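Local coordinates for protein transcobalamin-1 (Homo sapiens, PDB 4KKI) that binds vitamin B12 and related corrinoids, holding B12 with femtomolar affinity and protecting it from the acidic environment of the stomach, at residues N49-V55 with K74-I79; S60-V64 with L291-K297; G103-N107 with I302-C308; L122-F126 with D150-L154; T221-V225 with S254-Y258. All coordinates share one frame; numbering follows the deposited sequence.

Contact 1: N49-V55 with K74-I79; sequences NRGTSAV and KMIQQI
The carboxamide of Gln78 meets the backbone of 49-55 at both of its polar atoms, where the loop before helix 55-63 docks on helix 69-85 of the alpha6-alpha6 barrel. Thr52 O lies almost in the amide plane, 3.1 Å from Gln78 NE2, while Gln78 OE1 accepts from Ala54 N at 3.0 Å along a fairly straight bond (164°). Glutamine suits this place because one flat group satisfies both a backbone acceptor and a backbone donor. A second flat pair, the Arg50 guanidinium and the Gln77 amide, meets obliquely with planes 77° apart; NH1 and NE2 are both donors, so they only pack. Asn49 to Thr52 form a type I turn, and Ser53 OG accepts from Val55 N, a capping bond at the turn that leads into helix 55-63. A small residue fits at Ala54: Ala54 CB touches Met75 CB at 3.8 Å and rests on the fully extended Lys74 chain. Lys74 NZ, also bonded to Ser46 O, reaches Asn49 O at 2.8 Å from above the carbonyl plane, while Thr52 N comes to the same oxygen from the other face. One water accepts from Lys74 NZ and donates to Ser53 O, the latter at 2.8 Å.

Contact 2: S60-V64 with L291-K297; sequences SLKLV and LPALMGK
Met295 curls around the side chain of Val64, and each carbon along it finds a part of the valine. Its CB lies 3.6 Å from Val64 CG1. CG follows at 4.1 Å from Val64 CB, about as far as from CG1. Bends at chi2 (86°) and chi3 (69°) then fold the chain back, so that the terminal CE comes to 3.8 Å from Val64 CB and also reaches CG2. A flexible, unbranched methionine can wrap a compact beta-branched residue in this way. The other sides of Val64 meet helix 284-294: CG1 leans on Pro292 CA, and CG2 meets Leu291 CD2 at 3.9 Å. With an alanine at Val64 both gamma methyls would be gone, and a gap would probably open between Leu291, Pro292 and Met295, leaving the methionine tip free to turn. Nearby, Leu63 CD2 packs on the proline ring at 3.8 Å from Pro292 CB, and the aliphatic stem of Lys297 passes over Leu63 O. Ser60 OG is small enough to sit 3.4 Å from Leu291 CB while it hydrogen-bonds to Ala288 O, which satisfies the hydroxyl in a buried, otherwise oily seam. Met43 of helix 37-45 touches both Ser60 and Leu61. Helix 284-294 ends here in a Schellman motif, with Gly296 at positive phi, Lys297 N bonded to Pro292 O and Gly296 N to Ala293 O; the contact thereby joins an early helix of the alpha6-alpha6 barrel to its last.

Contact 3: G103-N107 with I302-C308; sequences GVCRN and INKDSSC
A disulfide-linked pair of loops belongs to the alpha domain here: the turn that leaves helix 92-102 is tied to the chain that follows the last barrel helix and runs toward the flexible linker. Cys105 SG and Cys308 SG are bonded at 2.0 Å with a chi3 of 75°, although Cys308 is poorly ordered, so the fine geometry at that end deserves caution. On Cys105 the sulfur stands between the backbone N and the carbonyl carbon (chi1 44°), which turns it across to the partner loop; Cys308 SG also lies 3.3 Å from Arg106 O. Before the bridge, the two backbones run close together. Asn303 N gives a weak hydrogen bond to Val104 O at 3.2 Å, and Cys105 CA directs its hydrogen almost straight at Asn303 O, a CH...O contact of 3.5 Å. Gly103, the first residue to leave the helix, brings its carbonyl oxygen to 3.2 Å from Ile302 CG2. The side chain of Ile302, branched and apolar, packs on Leu63 of helix 55-63, and Val104 packs on the same helix. Arg106 CB packs 3.3 Å from Ser306 N. Arg106, Asn303 and Asp305 are polar, as fits their exposure; Asn303 OD1 accepts from Asp305 N in an Asx turn, and a weak salt bridge links Lys304 to Asp305. With a single, weak hydrogen bond between the loops, the covalent S-S bond is likely to be what chiefly keeps the chain that leads into the linker fastened to the barrel.

Contact 4: L122-F126 with D150-L154; sequences LENKF and DVLAL
Leu122 and Phe126, one helical turn apart, reach across to Asp150 and Leu154, also a turn apart, where segments 122-126 and 150-154 of helices 118-135 and 144-156 run nearly antiparallel (155°), their axes 10.4 Å apart. Leu122 CD2 touches both Ala153 CB and Leu154 CD2, at 3.7 Å each, and the small alanine lets the leucine tip come close to the backbone. Leu122 CD1 lies 3.5 Å from Asp150 OD1, an apolar contact. Leu154 divides its two methyls: CD2 meets Leu122 and the CG of Glu123, while CD1 lies 4.1 Å from Phe126 CD2. The phenylalanine chain swings out from its helix, CG anti to the backbone N (chi1 171°), and carries the ring between Leu154, Asp150 and Val151. Its CD1 touches Asp150 CB at 3.5 Å, its CE1 lies 3.8 Å from Val151 CG2, and Asp150 OD2 sits at the ring edge, in its plane. A serine in place of Phe126 would probably open a gap among Leu154, Asp150 and Val151 and take away the ring edge beside Asp150 OD2. Around this first shell stand the residues that position it. Ser92 hydrogen-bonds to Asp150 OD2, Ala96 of helix 92-102 packs on the same aspartate, Ile99 backs Leu122, and Glu123 OE2 takes the backbone N of Asn160. Asp150 also lies one turn beyond Gln146, a cobalamin-binding residue. For a buried acid the setting makes sense: one oxygen is satisfied by the serine, and the ring edge, where C-H hydrogens carry slight positive charge, is likely to be a mildly favourable neighbour to that same oxygen.

Contact 5: T221-V225 with S254-Y258; sequences TKSLV and SSDYY
Tyr257 lays its ring against helix 213-229, and the contact is built round it and Val225. Backbone atom Lys222 N lies over one face of the ring, 4.0 Å above its plane and toward the rim; Asp256 CB lies over the opposite face, also toward the rim, and Ser254 CB stands in the plane at the edge. Lys222 CB packs 3.5 Å from Tyr257 CD1, and Thr221 CG2 approaches obliquely, 3.6 Å from Tyr257 CE2. Threonine serves here with two unlike branches: the methyl is anti to the backbone N and meets the ring, while OG1 bonds back to Ile217 O. Val225 works one turn further along. Its CG2 touches Ser254 OG at 3.4 Å, and its CG1 reaches Tyr257 CB and Tyr258 CD1, each at 4.1 Å, so that a beta-branched residue fills the corner between three neighbours. The contact fastens the loop after helix 244-252 to the flank of helix 213-229 in the barrel. No hydrogen bond joins the two segments. The hydroxyls look to other partners instead, Tyr257 OH to Lys199 NZ, Tyr258 OH to Leu251 O and Ser254 OG to Ala250 O; an aromatic with a polar end therefore combines an apolar grip on the helix with a polar attachment beyond it.

All five contacts belong to the helical N-terminal domain. Contacts 2 and 3 touch, their centres about 14 Å apart: Leu63 CD1 lies 3.7 Å from Ile302 CG1, so helix 55-63 serves both, through its end in contact 2 and as a surface for Val104 and Ile302 of contact 3. Contact 1 lies at the start of that helix, and its centre is about 19 Å from that of contact 2. Contacts 4 and 5 lie within the long chain loop that contacts 2 and 3 close; contacts 1 and 5, about 35 Å apart by centres, sit on opposite sides of the chain's centre. Cyanocobalamin is approached by the side chains of Ser53 (about 7 Å), Asp150 (about 8 Å) and Pro292 (about 11 Å), whereas contacts 3 and 5 lie away from the binding residues.

Contact 1: N49-V55 with K74-I79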
# COMPACT_ATOMS: atom_id res chain seq x y z
N ASN A 49 -9.14 -13.06 11.12
CA ASN A 49 -9.02 -11.66 11.53
C ASN A 49 -10.09 -10.81 10.86
O ASN A 49 -9.95 -10.43 9.70
CB ASN A 49 -7.62 -11.13 11.18
CG ASN A 49 -7.30 -9.82 11.90
OD1 ASN A 49 -6.21 -9.27 11.73
ND2 ASN A 49 -8.23 -9.34 12.70
N ARG A 50 -11.16 -10.53 11.59
CA ARG A 50 -12.28 -9.77 11.06
C ARG A 50 -11.92 -8.31 10.82
O ARG A 50 -12.62 -7.59 10.11
CB ARG A 50 -13.48 -9.88 12.00
CG ARG A 50 -14.83 -9.92 11.30
CD ARG A 50 -15.94 -10.28 12.27
NE ARG A 50 -17.20 -10.53 11.59
CZ ARG A 50 -17.57 -11.71 11.10
NH1 ARG A 50 -18.74 -11.85 10.49
NH2 ARG A 50 -16.77 -12.76 11.22
N GLY A 51 -10.82 -7.87 11.43
CA GLY A 51 -10.37 -6.50 11.32
C GLY A 51 -9.54 -6.24 10.07
O GLY A 51 -9.38 -5.09 9.66
N THR A 52 -9.02 -7.31 9.48
CA THR A 52 -8.18 -7.16 8.29
C THR A 52 -8.97 -7.40 7.01
O THR A 52 -9.97 -8.13 7.01
CB THR A 52 -6.94 -8.08 8.34
OG1 THR A 52 -5.96 -7.61 7.41
CG2 THR A 52 -7.31 -9.51 7.99
N SER A 53 -8.52 -6.79 5.93
CA SER A 53 -9.22 -6.87 4.65
C SER A 53 -8.92 -8.19 3.94
O SER A 53 -7.84 -8.76 4.10
CB SER A 53 -8.84 -5.69 3.76
OG SER A 53 -9.44 -5.80 2.48
N ALA A 54 -9.88 -8.66 3.16
CA ALA A 54 -9.68 -9.82 2.30
C ALA A 54 -9.58 -9.38 0.85
O ALA A 54 -9.25 -10.17 -0.03
CB ALA A 54 -10.81 -10.82 2.48
N VAL A 55 -9.87 -8.10 0.61
CA VAL A 55 -9.85 -7.55 -0.74
C VAL A 55 -8.44 -7.56 -1.34
O VAL A 55 -8.22 -8.08 -2.43
CB VAL A 55 -10.40 -6.12 -0.76
CG1 VAL A 55 -10.26 -5.51 -2.15
CG2 VAL A 55 -11.85 -6.10 -0.30
N LYS A 74 -14.82 -14.61 2.23
CA LYS A 74 -14.66 -13.51 3.17
C LYS A 74 -14.73 -12.17 2.45
O LYS A 74 -15.36 -11.23 2.93
CB LYS A 74 -13.34 -13.62 3.93
CG LYS A 74 -13.12 -12.50 4.94
CD LYS A 74 -11.77 -12.60 5.62
CE LYS A 74 -11.56 -11.43 6.57
NZ LYS A 74 -10.16 -11.38 7.10
N MET A 75 -14.09 -12.09 1.29
CA MET A 75 -14.04 -10.84 0.55
C MET A 75 -15.41 -10.42 0.05
O MET A 75 -15.79 -9.26 0.14
CB MET A 75 -13.07 -10.93 -0.63
CG MET A 75 -12.94 -9.61 -1.40
SD MET A 75 -12.14 -9.76 -3.00
CE MET A 75 -13.28 -10.84 -3.87
N ILE A 76 -16.16 -11.39 -0.49
CA ILE A 76 -17.50 -11.13 -0.99
C ILE A 76 -18.40 -10.62 0.13
O ILE A 76 -19.16 -9.67 -0.06
CB ILE A 76 -18.12 -12.39 -1.63
CG1 ILE A 76 -17.29 -12.85 -2.83
CG2 ILE A 76 -19.56 -12.14 -2.04
CD1 ILE A 76 -17.18 -11.80 -3.92
N GLN A 77 -18.28 -11.25 1.29
CA GLN A 77 -19.04 -10.84 2.47
C GLN A 77 -18.70 -9.40 2.85
O GLN A 77 -19.59 -8.61 3.17
CB GLN A 77 -18.76 -11.78 3.64
CG GLN A 77 -19.50 -11.43 4.92
CD GLN A 77 -19.14 -12.35 6.07
OE1 GLN A 77 -18.31 -13.25 5.92
NE2 GLN A 77 -19.74 -12.11 7.23
N GLN A 78 -17.41 -9.06 2.83
CA GLN A 78 -16.99 -7.69 3.12
C GLN A 78 -17.52 -6.71 2.08
O GLN A 78 -17.98 -5.63 2.42
CB GLN A 78 -15.46 -7.60 3.19
CG GLN A 78 -14.84 -8.28 4.40
CD GLN A 78 -13.33 -8.11 4.45
OE1 GLN A 78 -12.70 -7.76 3.46
NE2 GLN A 78 -12.75 -8.37 5.62
N ILE A 79 -17.44 -7.10 0.81
CA ILE A 79 -17.89 -6.25 -0.28
C ILE A 79 -19.39 -6.00 -0.20
O ILE A 79 -19.85 -4.86 -0.29
CB ILE A 79 -17.51 -6.83 -1.65
CG1 ILE A 79 -15.99 -6.79 -1.84
CG2 ILE A 79 -18.20 -6.07 -2.77
CD1 ILE A 79 -15.50 -7.44 -3.12
O HOH W 1 -8.25 -11.42 5.03

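Contact 2: S60-V64 with L291-K297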
# COMPACT_ATOMS: atom_id res chain seq x y z
N SER A 60 -4.30 -10.08 -4.65
CA SER A 60 -2.93 -10.55 -4.74
C SER A 60 -2.85 -11.98 -5.26
O SER A 60 -2.06 -12.29 -6.14
CB SER A 60 -2.26 -10.45 -3.36
OG SER A 60 -0.98 -11.04 -3.36
N LEU A 61 -3.69 -12.84 -4.70
CA LEU A 61 -3.71 -14.26 -5.06
C LEU A 61 -4.19 -14.51 -6.48
O LEU A 61 -3.57 -15.27 -7.23
CB LEU A 61 -4.57 -15.04 -4.06
CG LEU A 61 -3.98 -15.10 -2.65
CD1 LEU A 61 -5.00 -15.63 -1.65
CD2 LEU A 61 -2.73 -15.97 -2.64
N LYS A 62 -5.29 -13.87 -6.86
CA LYS A 62 -5.86 -14.06 -8.19
C LYS A 62 -4.89 -13.57 -9.27
O LYS A 62 -4.85 -14.11 -10.37
CB LYS A 62 -7.22 -13.35 -8.31
CG LYS A 62 -8.28 -13.90 -7.36
CD LYS A 62 -9.54 -14.30 -8.10
CE LYS A 62 -10.25 -13.10 -8.71
NZ LYS A 62 -11.50 -13.51 -9.41
N LEU A 63 -4.10 -12.56 -8.92
CA LEU A 63 -3.14 -11.97 -9.83
C LEU A 63 -2.03 -12.96 -10.21
O LEU A 63 -1.47 -12.89 -11.30
CB LEU A 63 -2.54 -10.72 -9.21
CG LEU A 63 -1.96 -9.68 -10.17
CD1 LEU A 63 -2.97 -9.36 -11.26
CD2 LEU A 63 -1.60 -8.44 -9.39
N VAL A 64 -1.72 -13.88 -9.30
CA VAL A 64 -0.71 -14.90 -9.57
C VAL A 64 -1.34 -16.26 -9.86
O VAL A 64 -0.69 -17.30 -9.77
CB VAL A 64 0.32 -15.01 -8.42
CG1 VAL A 64 1.01 -13.67 -8.21
CG2 VAL A 64 -0.35 -15.47 -7.14
N LEU A 291 3.61 -10.16 -3.07
CA LEU A 291 3.47 -11.41 -3.82
C LEU A 291 3.48 -11.34 -5.36
O LEU A 291 4.21 -12.09 -6.00
CB LEU A 291 2.25 -12.21 -3.33
CG LEU A 291 1.98 -13.53 -4.04
CD1 LEU A 291 3.12 -14.51 -3.80
CD2 LEU A 291 0.64 -14.13 -3.60
N PRO A 292 2.66 -10.44 -5.96
CA PRO A 292 2.58 -10.44 -7.43
C PRO A 292 3.93 -10.28 -8.14
O PRO A 292 4.22 -11.04 -9.07
CB PRO A 292 1.69 -9.23 -7.73
CG PRO A 292 0.83 -9.11 -6.52
CD PRO A 292 1.72 -9.47 -5.37
N ALA A 293 4.73 -9.32 -7.70
CA ALA A 293 6.03 -9.06 -8.31
C ALA A 293 6.95 -10.27 -8.23
O ALA A 293 7.69 -10.55 -9.17
CB ALA A 293 6.68 -7.84 -7.68
N LEU A 294 6.90 -10.99 -7.11
CA LEU A 294 7.76 -12.15 -6.92
C LEU A 294 7.42 -13.27 -7.90
O LEU A 294 8.21 -14.19 -8.11
CB LEU A 294 7.64 -12.67 -5.48
CG LEU A 294 7.90 -11.64 -4.38
CD1 LEU A 294 7.72 -12.27 -3.01
CD2 LEU A 294 9.28 -11.04 -4.52
N MET A 295 6.24 -13.17 -8.51
CA MET A 295 5.79 -14.14 -9.48
C MET A 295 5.82 -13.53 -10.87
O MET A 295 5.26 -14.09 -11.82
CB MET A 295 4.37 -14.60 -9.15
CG MET A 295 4.14 -16.07 -9.39
SD MET A 295 4.63 -17.03 -7.96
CE MET A 295 3.36 -16.54 -6.79
N GLY A 296 6.45 -12.37 -10.99
CA GLY A 296 6.60 -11.70 -12.27
C GLY A 296 5.33 -11.05 -12.76
O GLY A 296 5.13 -10.87 -13.96
N LYS A 297 4.46 -10.69 -11.82
CA LYS A 297 3.17 -10.10 -12.16
C LYS A 297 3.06 -8.67 -11.65
O LYS A 297 3.67 -8.32 -10.64
CB LYS A 297 2.03 -10.95 -11.58
CG LYS A 297 1.93 -12.35 -12.16
CD LYS A 297 1.43 -12.32 -13.59
CE LYS A 297 1.31 -13.72 -14.17
NZ LYS A 297 0.84 -13.69 -15.58

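Contact 3: G103-N107 with I302-C308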
# COMPACT_ATOMS: atom_id res chain seq x y z
N GLY A 103 -12.29 -7.97 -10.60
CA GLY A 103 -12.13 -8.03 -12.04
C GLY A 103 -10.74 -8.38 -12.54
O GLY A 103 -10.37 -7.98 -13.64
N VAL A 104 -9.98 -9.12 -11.74
CA VAL A 104 -8.66 -9.59 -12.15
C VAL A 104 -8.80 -10.39 -13.44
O VAL A 104 -8.00 -10.27 -14.37
CB VAL A 104 -8.01 -10.49 -11.08
CG1 VAL A 104 -6.63 -10.96 -11.54
CG2 VAL A 104 -7.90 -9.74 -9.76
N CYS A 105 -9.86 -11.20 -13.49
CA CYS A 105 -10.22 -11.97 -14.67
C CYS A 105 -11.73 -12.14 -14.71
O CYS A 105 -12.41 -11.92 -13.71
CB CYS A 105 -9.51 -13.32 -14.66
SG CYS A 105 -9.54 -14.15 -13.05
N ARG A 106 -12.25 -12.54 -15.86
CA ARG A 106 -13.70 -12.69 -16.01
C ARG A 106 -14.24 -13.88 -15.23
O ARG A 106 -13.83 -15.02 -15.45
CB ARG A 106 -14.08 -12.81 -17.49
CG ARG A 106 -15.56 -13.03 -17.73
CD ARG A 106 -16.20 -11.83 -18.42
NE ARG A 106 -17.59 -12.08 -18.75
CZ ARG A 106 -18.00 -12.69 -19.86
NH1 ARG A 106 -17.10 -13.12 -20.75
NH2 ARG A 106 -19.29 -12.88 -20.09
N ASN A 107 -15.16 -13.60 -14.32
CA ASN A 107 -15.87 -14.65 -13.59
C ASN A 107 -17.24 -14.16 -13.15
O ASN A 107 -17.64 -13.05 -13.48
CB ASN A 107 -15.05 -15.13 -12.39
CG ASN A 107 -14.91 -14.07 -11.32
OD1 ASN A 107 -14.97 -12.87 -11.60
ND2 ASN A 107 -14.70 -14.50 -10.08
N ILE A 302 -3.99 -7.43 -15.08
CA ILE A 302 -5.43 -7.57 -14.90
C ILE A 302 -6.16 -7.44 -16.23
O ILE A 302 -6.26 -6.35 -16.80
CB ILE A 302 -5.97 -6.53 -13.90
CG1 ILE A 302 -5.40 -6.80 -12.50
CG2 ILE A 302 -7.48 -6.55 -13.87
CD1 ILE A 302 -5.78 -5.77 -11.46
N ASN A 303 -6.67 -8.57 -16.73
CA ASN A 303 -7.44 -8.59 -17.96
C ASN A 303 -8.90 -8.87 -17.63
O ASN A 303 -9.28 -10.01 -17.36
CB ASN A 303 -6.89 -9.64 -18.92
CG ASN A 303 -7.40 -9.47 -20.34
OD1 ASN A 303 -8.44 -8.86 -20.58
ND2 ASN A 303 -6.65 -10.02 -21.30
N LYS A 304 -9.73 -7.83 -17.64
CA LYS A 304 -11.13 -7.94 -17.25
C LYS A 304 -11.92 -8.84 -18.20
O LYS A 304 -12.94 -9.41 -17.81
CB LYS A 304 -11.78 -6.56 -17.14
CG LYS A 304 -12.07 -5.89 -18.47
CD LYS A 304 -12.64 -4.50 -18.27
CE LYS A 304 -13.31 -3.99 -19.54
NZ LYS A 304 -14.49 -4.82 -19.89
N ASP A 305 -11.45 -8.96 -19.43
CA ASP A 305 -12.11 -9.81 -20.42
C ASP A 305 -11.46 -11.20 -20.50
O ASP A 305 -10.95 -11.60 -21.54
CB ASP A 305 -12.13 -9.14 -21.79
CG ASP A 305 -13.03 -7.91 -21.82
OD1 ASP A 305 -14.26 -8.07 -21.96
OD2 ASP A 305 -12.50 -6.78 -21.70
N SER A 306 -11.47 -11.89 -19.36
CA SER A 306 -11.10 -13.30 -19.25
C SER A 306 -9.60 -13.62 -19.24
O SER A 306 -8.86 -13.28 -20.16
CB SER A 306 -11.84 -14.17 -20.27
OG SER A 306 -11.60 -15.55 -20.03
N SER A 307 -9.18 -14.29 -18.17
CA SER A 307 -7.85 -14.87 -18.04
C SER A 307 -7.97 -15.94 -16.96
O SER A 307 -7.01 -16.64 -16.65
CB SER A 307 -6.83 -13.81 -17.61
OG SER A 307 -6.63 -12.85 -18.63
N CYS A 308 -9.18 -16.05 -16.41
CA CYS A 308 -9.46 -16.95 -15.29
C CYS A 308 -9.27 -18.42 -15.63
O CYS A 308 -10.13 -19.04 -16.25
CB CYS A 308 -10.89 -16.72 -14.77
SG CYS A 308 -11.09 -15.33 -13.63

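Contact 4: L122-F126 with D150-L154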
# COMPACT_ATOMS: atom_id res chain seq x y z
N LEU A 122 -16.84 4.85 -8.37
CA LEU A 122 -15.43 5.19 -8.29
C LEU A 122 -15.14 6.52 -8.99
O LEU A 122 -14.31 7.29 -8.54
CB LEU A 122 -14.57 4.07 -8.90
CG LEU A 122 -13.06 4.30 -8.82
CD1 LEU A 122 -12.62 4.47 -7.37
CD2 LEU A 122 -12.31 3.16 -9.48
N GLU A 123 -15.85 6.77 -10.09
CA GLU A 123 -15.70 8.03 -10.81
C GLU A 123 -16.09 9.22 -9.93
O GLU A 123 -15.44 10.26 -9.95
CB GLU A 123 -16.55 8.02 -12.09
CG GLU A 123 -16.10 7.01 -13.12
CD GLU A 123 -17.07 6.88 -14.28
OE1 GLU A 123 -18.05 7.65 -14.32
OE2 GLU A 123 -16.85 6.01 -15.15
N ASN A 124 -17.16 9.05 -9.16
CA ASN A 124 -17.61 10.09 -8.25
C ASN A 124 -16.64 10.28 -7.08
O ASN A 124 -16.30 11.41 -6.73
CB ASN A 124 -19.02 9.79 -7.73
CG ASN A 124 -20.05 9.72 -8.84
OD1 ASN A 124 -19.88 10.33 -9.90
ND2 ASN A 124 -21.12 8.97 -8.61
N LYS A 125 -16.20 9.18 -6.49
CA LYS A 125 -15.26 9.24 -5.37
C LYS A 125 -13.93 9.84 -5.81
O LYS A 125 -13.32 10.61 -5.08
CB LYS A 125 -15.06 7.86 -4.75
CG LYS A 125 -16.27 7.33 -4.00
CD LYS A 125 -15.98 6.00 -3.33
CE LYS A 125 -17.21 5.45 -2.63
NZ LYS A 125 -17.70 6.36 -1.56
N PHE A 126 -13.50 9.49 -7.02
CA PHE A 126 -12.27 10.04 -7.57
C PHE A 126 -12.40 11.53 -7.82
O PHE A 126 -11.47 12.30 -7.59
CB PHE A 126 -11.87 9.31 -8.85
CG PHE A 126 -10.73 9.94 -9.59
CD1 PHE A 126 -9.44 9.89 -9.08
CD2 PHE A 126 -10.94 10.59 -10.80
CE1 PHE A 126 -8.39 10.47 -9.75
CE2 PHE A 126 -9.89 11.17 -11.48
CZ PHE A 126 -8.61 11.12 -10.95
N ASP A 150 -7.07 4.81 -7.98
CA ASP A 150 -8.30 5.25 -8.65
C ASP A 150 -8.13 5.29 -10.16
O ASP A 150 -8.93 4.71 -10.90
CB ASP A 150 -8.73 6.62 -8.14
CG ASP A 150 -9.09 6.61 -6.67
OD1 ASP A 150 -9.46 5.53 -6.15
OD2 ASP A 150 -8.98 7.67 -6.02
N VAL A 151 -7.10 5.99 -10.62
CA VAL A 151 -6.82 6.10 -12.04
C VAL A 151 -6.56 4.73 -12.65
O VAL A 151 -7.04 4.42 -13.74
CB VAL A 151 -5.62 7.04 -12.31
CG1 VAL A 151 -5.28 7.07 -13.79
CG2 VAL A 151 -5.93 8.44 -11.80
N LEU A 152 -5.80 3.90 -11.94
CA LEU A 152 -5.47 2.56 -12.41
C LEU A 152 -6.72 1.72 -12.66
O LEU A 152 -6.88 1.12 -13.72
CB LEU A 152 -4.55 1.85 -11.41
CG LEU A 152 -4.16 0.40 -11.71
CD1 LEU A 152 -3.47 0.28 -13.06
CD2 LEU A 152 -3.28 -0.16 -10.60
N ALA A 153 -7.62 1.71 -11.67
CA ALA A 153 -8.85 0.94 -11.76
C ALA A 153 -9.78 1.46 -12.86
O ALA A 153 -10.32 0.68 -13.64
CB ALA A 153 -9.57 0.93 -10.42
N LEU A 154 -9.95 2.78 -12.92
CA LEU A 154 -10.78 3.40 -13.95
C LEU A 154 -10.22 3.14 -15.35
O LEU A 154 -10.98 2.95 -16.30
CB LEU A 154 -10.90 4.91 -13.71
CG LEU A 154 -11.69 5.33 -12.47
CD1 LEU A 154 -11.57 6.83 -12.24
CD2 LEU A 154 -13.15 4.92 -12.61

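Contact 5: T221-V225 with S254-Y258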
# COMPACT_ATOMS: atom_id res chain seq x y z
N THR A 221 6.41 9.64 -15.84
CA THR A 221 6.84 8.28 -15.53
C THR A 221 8.36 8.19 -15.44
O THR A 221 8.90 7.57 -14.53
CB THR A 221 6.34 7.27 -16.58
OG1 THR A 221 4.91 7.36 -16.69
CG2 THR A 221 6.73 5.86 -16.18
N LYS A 222 9.04 8.83 -16.39
CA LYS A 222 10.50 8.87 -16.41
C LYS A 222 11.06 9.45 -15.11
O LYS A 222 11.98 8.88 -14.51
CB LYS A 222 10.99 9.70 -17.60
CG LYS A 222 12.50 9.80 -17.70
CD LYS A 222 12.92 10.52 -18.98
CE LYS A 222 14.43 10.68 -19.06
NZ LYS A 222 14.97 11.53 -17.97
N SER A 223 10.50 10.57 -14.67
CA SER A 223 10.93 11.22 -13.43
C SER A 223 10.64 10.35 -12.20
O SER A 223 11.48 10.25 -11.30
CB SER A 223 10.24 12.58 -13.29
OG SER A 223 10.57 13.19 -12.05
N LEU A 224 9.47 9.74 -12.17
CA LEU A 224 9.08 8.88 -11.05
C LEU A 224 9.97 7.64 -10.93
O LEU A 224 10.30 7.22 -9.82
CB LEU A 224 7.61 8.47 -11.16
CG LEU A 224 6.60 9.59 -10.90
CD1 LEU A 224 5.18 9.11 -11.12
CD2 LEU A 224 6.77 10.14 -9.49
N VAL A 225 10.35 7.07 -12.07
CA VAL A 225 11.25 5.91 -12.08
C VAL A 225 12.61 6.27 -11.50
O VAL A 225 13.18 5.52 -10.70
CB VAL A 225 11.42 5.34 -13.51
CG1 VAL A 225 12.58 4.36 -13.57
CG2 VAL A 225 10.13 4.69 -13.97
N SER A 254 8.24 -0.41 -16.67
CA SER A 254 8.87 0.84 -17.09
C SER A 254 10.35 0.69 -17.46
O SER A 254 11.18 1.52 -17.09
CB SER A 254 8.69 1.92 -16.01
OG SER A 254 9.23 1.51 -14.77
N SER A 255 10.66 -0.36 -18.21
CA SER A 255 12.03 -0.63 -18.64
C SER A 255 12.53 0.40 -19.65
O SER A 255 13.70 0.41 -20.00
CB SER A 255 12.13 -2.02 -19.25
OG SER A 255 10.97 -2.78 -18.98
N ASP A 256 11.64 1.26 -20.10
CA ASP A 256 11.98 2.32 -21.04
C ASP A 256 12.90 3.36 -20.41
O ASP A 256 13.59 4.09 -21.12
CB ASP A 256 10.71 3.02 -21.52
CG ASP A 256 9.93 2.19 -22.51
OD1 ASP A 256 10.33 1.04 -22.79
OD2 ASP A 256 8.90 2.70 -23.01
N TYR A 257 12.89 3.43 -19.09
CA TYR A 257 13.50 4.55 -18.40
C TYR A 257 14.69 4.17 -17.53
O TYR A 257 15.13 4.96 -16.70
CB TYR A 257 12.44 5.28 -17.57
CG TYR A 257 11.15 5.53 -18.32
CD1 TYR A 257 11.03 6.62 -19.18
CD2 TYR A 257 10.07 4.68 -18.19
CE1 TYR A 257 9.86 6.85 -19.88
CE2 TYR A 257 8.89 4.90 -18.88
CZ TYR A 257 8.79 5.99 -19.72
OH TYR A 257 7.62 6.22 -20.41
N TYR A 258 15.23 2.99 -17.76
CA TYR A 258 16.43 2.58 -17.05
C TYR A 258 17.18 1.46 -17.77
O TYR A 258 16.59 0.70 -18.53
CB TYR A 258 16.11 2.21 -15.60
CG TYR A 258 15.30 0.95 -15.44
CD1 TYR A 258 13.92 0.99 -15.39
CD2 TYR A 258 15.92 -0.28 -15.31
CE1 TYR A 258 13.18 -0.16 -15.24
CE2 TYR A 258 15.19 -1.43 -15.15
CZ TYR A 258 13.82 -1.36 -15.11
OH TYR A 258 13.11 -2.52 -14.96